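Local coordinates for penicillin-binding protein 1A (Mycobacterium tuberculosis, PDB 5CXW), which cross-links peptidoglycan peptides through its penicillin-sensitive transpeptidase domain, the part studied here with penicillin V bound, while its N-terminal domain polymerises the glycan strands, at residues A[288-293]-A[346-351]; A[96-101]-A[305-310]. All blocks are in the same frame, centred on the assembly; numbering follows the deposited sequence.

Interaction 1. Residues A[288-293]-A[346-351]. With 35P ((2R,4S)-5,5-dimethyl-2-{(1R)-2-oxo-1-[(phenoxyacetyl)amino]ethyl}-1,3-thiazolidine-4-carboxylic acid), chain C.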
loop_
_atom_site.group_PDB
_atom_site.type_symbol
_atom_site.label_atom_id
_atom_site.label_comp_id
_atom_site.label_asym_id
_atom_site.label_seq_id
_atom_site.Cartn_x
_atom_site.Cartn_y
_atom_site.Cartn_z
ATOM N N SER A 288 -6.253 -13.580 -2.931
ATOM C CA SER A 288 -5.827 -12.245 -2.576
ATOM C C SER A 288 -5.240 -11.571 -3.815
ATOM O O SER A 288 -5.039 -12.219 -4.816
ATOM C CB SER A 288 -4.719 -12.286 -1.496
ATOM O OG SER A 288 -3.554 -12.923 -1.970
ATOM N N ALA A 289 -4.971 -10.270 -3.698
ATOM C CA ALA A 289 -4.361 -9.485 -4.747
ATOM C C ALA A 289 -3.276 -8.694 -4.072
ATOM O O ALA A 289 -3.564 -7.962 -3.103
ATOM C CB ALA A 289 -5.431 -8.558 -5.364
ATOM N N ALA A 290 -2.028 -8.783 -4.521
ATOM C CA ALA A 290 -0.917 -8.210 -3.796
ATOM C C ALA A 290 0.198 -7.721 -4.679
ATOM O O ALA A 290 0.266 -8.094 -5.894
ATOM C CB ALA A 290 -0.400 -9.257 -2.793
ATOM N N LYS A 291 1.083 -6.921 -4.108
ATOM C CA LYS A 291 2.268 -6.460 -4.832
ATOM C C LYS A 291 3.382 -6.176 -3.822
ATOM O O LYS A 291 3.171 -5.474 -2.864
ATOM C CB LYS A 291 1.979 -5.226 -5.693
ATOM C CG LYS A 291 3.189 -4.800 -6.533
ATOM C CD LYS A 291 3.486 -5.756 -7.701
ATOM C CE LYS A 291 4.816 -5.410 -8.392
ATOM N NZ LYS A 291 5.975 -5.860 -7.612
ATOM N N THR A 292 4.555 -6.723 -4.107
ATOM C CA THR A 292 5.738 -6.481 -3.318
ATOM C C THR A 292 6.488 -5.243 -3.827
ATOM O O THR A 292 6.334 -4.807 -5.000
ATOM C CB THR A 292 6.722 -7.643 -3.425
ATOM O OG1 THR A 292 6.929 -7.951 -4.801
ATOM C CG2 THR A 292 6.216 -8.869 -2.615
ATOM N N GLY A 293 7.366 -4.722 -2.984
ATOM C CA GLY A 293 8.332 -3.705 -3.395
ATOM C C GLY A 293 9.633 -3.834 -2.645
ATOM O O GLY A 293 9.608 -4.212 -1.492
ATOM N N ASP A 346 5.813 -12.029 5.068
ATOM C CA ASP A 346 5.528 -12.843 6.243
ATOM C C ASP A 346 4.542 -12.121 7.168
ATOM O O ASP A 346 3.519 -12.711 7.618
ATOM C CB ASP A 346 6.818 -13.146 7.040
ATOM C CG ASP A 346 7.808 -14.011 6.303
ATOM O OD1 ASP A 346 7.432 -14.920 5.525
ATOM O OD2 ASP A 346 9.017 -13.812 6.553
ATOM N N ILE A 347 4.791 -10.823 7.425
ATOM C CA ILE A 347 3.949 -10.042 8.293
ATOM C C ILE A 347 2.560 -9.831 7.668
ATOM O O ILE A 347 1.543 -9.933 8.350
ATOM C CB ILE A 347 4.642 -8.693 8.645
ATOM C CG1 ILE A 347 5.921 -8.919 9.465
ATOM C CG2 ILE A 347 3.667 -7.721 9.300
ATOM C CD1 ILE A 347 6.869 -7.701 9.558
ATOM N N TRP A 348 2.542 -9.476 6.407
ATOM C CA TRP A 348 1.292 -9.217 5.646
ATOM C C TRP A 348 0.399 -10.485 5.706
ATOM O O TRP A 348 -0.789 -10.423 6.043
ATOM C CB TRP A 348 1.635 -8.876 4.191
ATOM C CG TRP A 348 0.391 -8.752 3.341
ATOM C CD1 TRP A 348 -0.449 -7.677 3.259
ATOM C CD2 TRP A 348 -0.166 -9.756 2.468
ATOM N NE1 TRP A 348 -1.500 -7.967 2.389
ATOM C CE2 TRP A 348 -1.336 -9.213 1.879
ATOM C CE3 TRP A 348 0.247 -11.033 2.087
ATOM C CZ2 TRP A 348 -2.126 -9.933 0.938
ATOM C CZ3 TRP A 348 -0.567 -11.765 1.158
ATOM C CH2 TRP A 348 -1.728 -11.214 0.626
ATOM N N LYS A 349 0.976 -11.628 5.353
ATOM C CA LYS A 349 0.216 -12.885 5.327
ATOM C C LYS A 349 -0.362 -13.206 6.712
ATOM O O LYS A 349 -1.533 -13.617 6.861
ATOM C CB LYS A 349 1.092 -14.048 4.825
ATOM C CG LYS A 349 0.449 -15.430 5.126
ATOM C CD LYS A 349 1.129 -16.562 4.390
ATOM C CE LYS A 349 0.711 -17.888 4.999
ATOM N NZ LYS A 349 -0.733 -18.192 4.736
ATOM N N ALA A 350 0.483 -13.083 7.734
ATOM C CA ALA A 350 0.073 -13.408 9.100
ATOM C C ALA A 350 -0.988 -12.445 9.591
ATOM O O ALA A 350 -1.974 -12.866 10.235
ATOM C CB ALA A 350 1.263 -13.381 10.017
ATOM N N THR A 351 -0.837 -11.179 9.247
ATOM C CA THR A 351 -1.834 -10.184 9.658
ATOM C C THR A 351 -3.161 -10.473 8.962
ATOM O O THR A 351 -4.244 -10.452 9.585
ATOM C CB THR A 351 -1.334 -8.783 9.283
ATOM O OG1 THR A 351 -0.113 -8.474 10.016
ATOM C CG2 THR A 351 -2.417 -7.722 9.659
HETATM C C24 35P C . 18.684 -2.218 -7.444
HETATM C C23 35P C . 19.933 -2.231 -6.829
HETATM C C22 35P C . 20.051 -2.600 -5.508
HETATM C C21 35P C . 18.939 -2.974 -4.768
HETATM C C20 35P C . 17.692 -2.975 -5.355
HETATM C C19 35P C . 17.562 -2.604 -6.714
HETATM O O1 35P C . 16.356 -2.597 -7.371
HETATM C C2 35P C . 15.236 -3.222 -6.752
HETATM C C3 35P C . 14.133 -3.353 -7.766
HETATM O O18 35P C . 14.401 -3.421 -8.957
HETATM N N4 35P C . 12.917 -3.409 -7.244
HETATM C C5 35P C . 11.739 -3.600 -8.076
HETATM C C6 35P C . 10.589 -3.045 -7.342
HETATM O O17 35P C . 10.548 -2.847 -6.110
HETATM C C8 35P C . 11.415 -5.120 -8.420
HETATM N N7 35P C . 10.434 -5.428 -7.420
HETATM S S11 35P C . 12.634 -6.305 -8.233
HETATM C C10 35P C . 11.991 -7.130 -6.855
HETATM C C12 35P C . 13.092 -7.419 -5.835
HETATM C C15 35P C . 11.342 -8.448 -7.184
HETATM C C9 35P C . 10.991 -6.120 -6.281
HETATM C C13 35P C . 9.875 -6.594 -5.402
HETATM O O14 35P C . 8.754 -6.782 -5.967
HETATM O O16 35P C . 10.120 -6.718 -4.183
#
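Ser288 and Ala290 both meet the six-membered ring of Trp348. They join edge strand 289-296 of the antiparallel sheet to helix 343-356, which lies against that sheet in the penicillin-binding transpeptidase fold. The contact is small, 107 Å² in all, and fully buried. Ser288 comes in at the ring's edge: its CB lies in the indole plane, and its OG stands near that plane, 3.6 Å from Trp348 CH2. Two residues on, Ala290 CB approaches the same corner obliquely, 4.2 Å from Trp348 CH2. With CG anti to the backbone N (chi1 174°), Trp348 carries its indole from the helix to the sheet. Leu282 also touches the indole, and Trp348 NE1 gives a hydrogen bond to Gly310 O on the neighbouring strand, which helps to set the ring's rotation.

Polar interactions take over toward the strand's far end, where Lys291, Thr292 and Gly293 line the drug pocket and match the KTG motif of penicillin-binding enzymes. In Lys291, bends at chi2 and chi4 bring NZ forward along the strand, where it donates to Thr292 O at 2.8 Å, tilted 24° from the carbonyl plane. NZ also bonds to Ser150 OG, and it lies 3.4 Å from carboxylate oxygen O14 of the opened penicillin. The backbone of Gly293 passes close to the carboxylate, its C 3.3 Å from ligand O16. The Thr292 hydroxyl, set between its backbone N and carbonyl carbon (chi1 50°), donates to that carboxylate: OG1 to ligand O14 is 2.5 Å, very short for a hydrogen bond.

Interaction 2. Residues A[96-101]-A[305-310]. With 35P ((2R,4S)-5,5-dimethyl-2-{(1R)-2-oxo-1-[(phenoxyacetyl)amino]ethyl}-1,3-thiazolidine-4-carboxylic acid), chain C.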
loop_
_atom_site.group_PDB
_atom_site.type_symbol
_atom_site.label_atom_id
_atom_site.label_comp_id
_atom_site.label_asym_id
_atom_site.label_seq_id
_atom_site.Cartn_x
_atom_site.Cartn_y
_atom_site.Cartn_z
ATOM N N GLY A 96 9.039 1.731 -3.796
ATOM C CA GLY A 96 9.577 0.822 -4.755
ATOM C C GLY A 96 8.473 0.317 -5.665
ATOM O O GLY A 96 7.549 1.055 -5.998
ATOM N N SER A 97 8.576 -0.958 -6.035
ATOM C CA SER A 97 7.716 -1.541 -7.056
ATOM C C SER A 97 6.265 -1.659 -6.643
ATOM O O SER A 97 5.431 -1.957 -7.508
ATOM C CB SER A 97 8.198 -2.911 -7.433
ATOM O OG SER A 97 9.497 -2.841 -8.055
ATOM N N SER A 98 5.926 -1.406 -5.381
ATOM C CA SER A 98 4.522 -1.443 -4.995
ATOM C C SER A 98 3.756 -0.310 -5.673
ATOM O O SER A 98 2.519 -0.356 -5.766
ATOM C CB SER A 98 4.342 -1.443 -3.485
ATOM O OG SER A 98 4.808 -0.268 -2.862
ATOM N N PHE A 99 4.488 0.701 -6.172
ATOM C CA PHE A 99 3.851 1.824 -6.819
ATOM C C PHE A 99 3.489 1.505 -8.286
ATOM O O PHE A 99 2.690 2.268 -8.912
ATOM C CB PHE A 99 4.754 3.053 -6.785
ATOM C CG PHE A 99 3.994 4.317 -6.488
ATOM C CD1 PHE A 99 3.493 4.515 -5.229
ATOM C CD2 PHE A 99 3.753 5.269 -7.452
ATOM C CE1 PHE A 99 2.761 5.614 -4.924
ATOM C CE2 PHE A 99 3.033 6.415 -7.125
ATOM C CZ PHE A 99 2.532 6.573 -5.877
ATOM N N LYS A 100 3.995 0.382 -8.842
ATOM C CA LYS A 100 3.728 0.064 -10.227
ATOM C C LYS A 100 2.236 -0.082 -10.538
ATOM O O LYS A 100 1.816 0.094 -11.699
ATOM C CB LYS A 100 4.429 -1.252 -10.669
ATOM C CG LYS A 100 5.928 -1.117 -10.772
ATOM C CD LYS A 100 6.632 -2.411 -11.100
ATOM C CE LYS A 100 8.109 -2.146 -11.099
ATOM N NZ LYS A 100 8.818 -3.371 -11.225
ATOM N N VAL A 101 1.462 -0.510 -9.547
ATOM C CA VAL A 101 0.026 -0.740 -9.740
ATOM C C VAL A 101 -0.635 0.525 -10.209
ATOM O O VAL A 101 -1.620 0.472 -10.937
ATOM C CB VAL A 101 -0.708 -1.339 -8.503
ATOM C CG1 VAL A 101 -0.035 -2.595 -8.057
ATOM C CG2 VAL A 101 -0.862 -0.313 -7.389
ATOM N N ASP A 305 14.232 -0.410 1.748
ATOM C CA ASP A 305 12.857 -0.543 2.212
ATOM C C ASP A 305 12.257 -1.764 1.542
ATOM O O ASP A 305 12.539 -2.060 0.381
ATOM C CB ASP A 305 11.941 0.619 1.824
ATOM C CG ASP A 305 12.522 1.978 2.110
ATOM O OD1 ASP A 305 13.267 2.492 1.273
ATOM O OD2 ASP A 305 12.208 2.525 3.208
ATOM N N ALA A 306 11.427 -2.474 2.267
ATOM C CA ALA A 306 10.792 -3.672 1.762
ATOM C C ALA A 306 9.326 -3.615 2.055
ATOM O O ALA A 306 8.940 -3.296 3.168
ATOM C CB ALA A 306 11.448 -4.880 2.368
ATOM N N TRP A 307 8.488 -3.901 1.066
ATOM C CA TRP A 307 7.066 -3.764 1.166
ATOM C C TRP A 307 6.262 -4.991 0.704
ATOM O O TRP A 307 6.629 -5.653 -0.288
ATOM C CB TRP A 307 6.586 -2.647 0.237
ATOM C CG TRP A 307 6.962 -1.252 0.594
ATOM C CD1 TRP A 307 8.185 -0.638 0.403
ATOM C CD2 TRP A 307 6.119 -0.305 1.251
ATOM N NE1 TRP A 307 8.116 0.678 0.886
ATOM C CE2 TRP A 307 6.852 0.913 1.360
ATOM C CE3 TRP A 307 4.782 -0.337 1.700
ATOM C CZ2 TRP A 307 6.313 2.047 1.908
ATOM C CZ3 TRP A 307 4.220 0.827 2.251
ATOM C CH2 TRP A 307 5.001 2.007 2.363
ATOM N N MET A 308 5.113 -5.216 1.325
ATOM C CA MET A 308 4.076 -6.050 0.754
ATOM C C MET A 308 2.762 -5.359 1.012
ATOM O O MET A 308 2.428 -5.053 2.191
ATOM C CB MET A 308 4.047 -7.456 1.360
ATOM C CG MET A 308 2.929 -8.376 0.850
ATOM S SD MET A 308 2.921 -8.491 -0.960
ATOM C CE MET A 308 2.922 -10.278 -1.239
ATOM N N VAL A 309 2.005 -5.105 -0.067
ATOM C CA VAL A 309 0.677 -4.511 0.021
ATOM C C VAL A 309 -0.326 -5.380 -0.707
ATOM O O VAL A 309 -0.110 -5.787 -1.815
ATOM C CB VAL A 309 0.676 -3.076 -0.543
ATOM C CG1 VAL A 309 -0.618 -2.365 -0.176
ATOM C CG2 VAL A 309 1.841 -2.293 -0.065
ATOM N N GLY A 310 -1.416 -5.764 -0.053
ATOM C CA GLY A 310 -2.388 -6.574 -0.740
ATOM C C GLY A 310 -3.678 -6.706 0.039
ATOM O O GLY A 310 -3.760 -6.340 1.223
HETATM C C24 35P C . 18.684 -2.218 -7.444
HETATM C C23 35P C . 19.933 -2.231 -6.829
HETATM C C22 35P C . 20.051 -2.600 -5.508
HETATM C C21 35P C . 18.939 -2.974 -4.768
HETATM C C20 35P C . 17.692 -2.975 -5.355
HETATM C C19 35P C . 17.562 -2.604 -6.714
HETATM O O1 35P C . 16.356 -2.597 -7.371
HETATM C C2 35P C . 15.236 -3.222 -6.752
HETATM C C3 35P C . 14.133 -3.353 -7.766
HETATM O O18 35P C . 14.401 -3.421 -8.957
HETATM N N4 35P C . 12.917 -3.409 -7.244
HETATM C C5 35P C . 11.739 -3.600 -8.076
HETATM C C6 35P C . 10.589 -3.045 -7.342
HETATM O O17 35P C . 10.548 -2.847 -6.110
HETATM C C8 35P C . 11.415 -5.120 -8.420
HETATM N N7 35P C . 10.434 -5.428 -7.420
HETATM S S11 35P C . 12.634 -6.305 -8.233
HETATM C C10 35P C . 11.991 -7.130 -6.855
HETATM C C12 35P C . 13.092 -7.419 -5.835
HETATM C C15 35P C . 11.342 -8.448 -7.184
HETATM C C9 35P C . 10.991 -6.120 -6.281
HETATM C C13 35P C . 9.875 -6.594 -5.402
HETATM O O14 35P C . 8.754 -6.782 -5.967
HETATM O O16 35P C . 10.120 -6.718 -4.183
#
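Ser98 OG stands over one face of the Trp307 indole, 4.1 Å above its plane and displaced toward the rim; the nearest ring atom is CG, at 4.2 Å. Here the turn with the SxxK motif of the transpeptidase fold, Ser97 to Lys100, leading into helix 100-109, rests on strand 303-312 of the antiparallel sheet. Beside the indole, Ser98 CB comes within 4.3 Å of Val309 CG2. The touch is light, with no hydrogen bond between the two segments. Polar ends are held by neighbours instead: Ser98 OG bonds to Thr95 O and Trp307 NE1 to Gln94 O, both in the chain just before the turn. Trp320 meets Trp307 edge-to-face, while Met214 and Tyr218 of helix 211-222 pack on Ser98 and Val309.

While Ser98 faces the sheet, Ser97 faces the pocket. By similarity it is the acylated nucleophile, and the bond is present in this structure: its OG is joined to ligand C6 as an ester. OG lies anti to the carbonyl carbon, beside the residue's own N (chi1 -65°), so the acyl oxygen can turn back to the backbone. Ser97 N donates to ligand O17 at 2.7 Å, with a bent N-H...O angle of 138°, consistent with the oxyanion-hole role this amide has in the family. From the intact thiazolidine, its nitrogen released from the opened beta-lactam, ligand N7 donates to Ser97 OG at 2.8 Å. Behind the serine, Lys100 reaches out nearly fully extended and also bonds to Ser150 OG and Asn152 OD1, probably the SxN element. Its NZ gives Ser97 OG a weak bond of 3.3 Å.

The two contacts have centres about 10 Å apart and share one antiparallel sheet, in which strands 289-296 and 303-312 are neighbours. Their segments alternate along the chain, 96-101, 288-293, 305-310, 346-351, so the chain passes from turn to sheet to helix and interlaces interactions 1 and 2. Backbone pairing joins them directly: Gly293 O to Trp307 N and Lys291 N to Val309 O are both 2.8 Å. Met308 packs against the indole of interaction 1, while Trp307 and Val309 carry interaction 2. Penicillin V is thus held at two points, covalently by the turn and at its carboxylate by the edge strand.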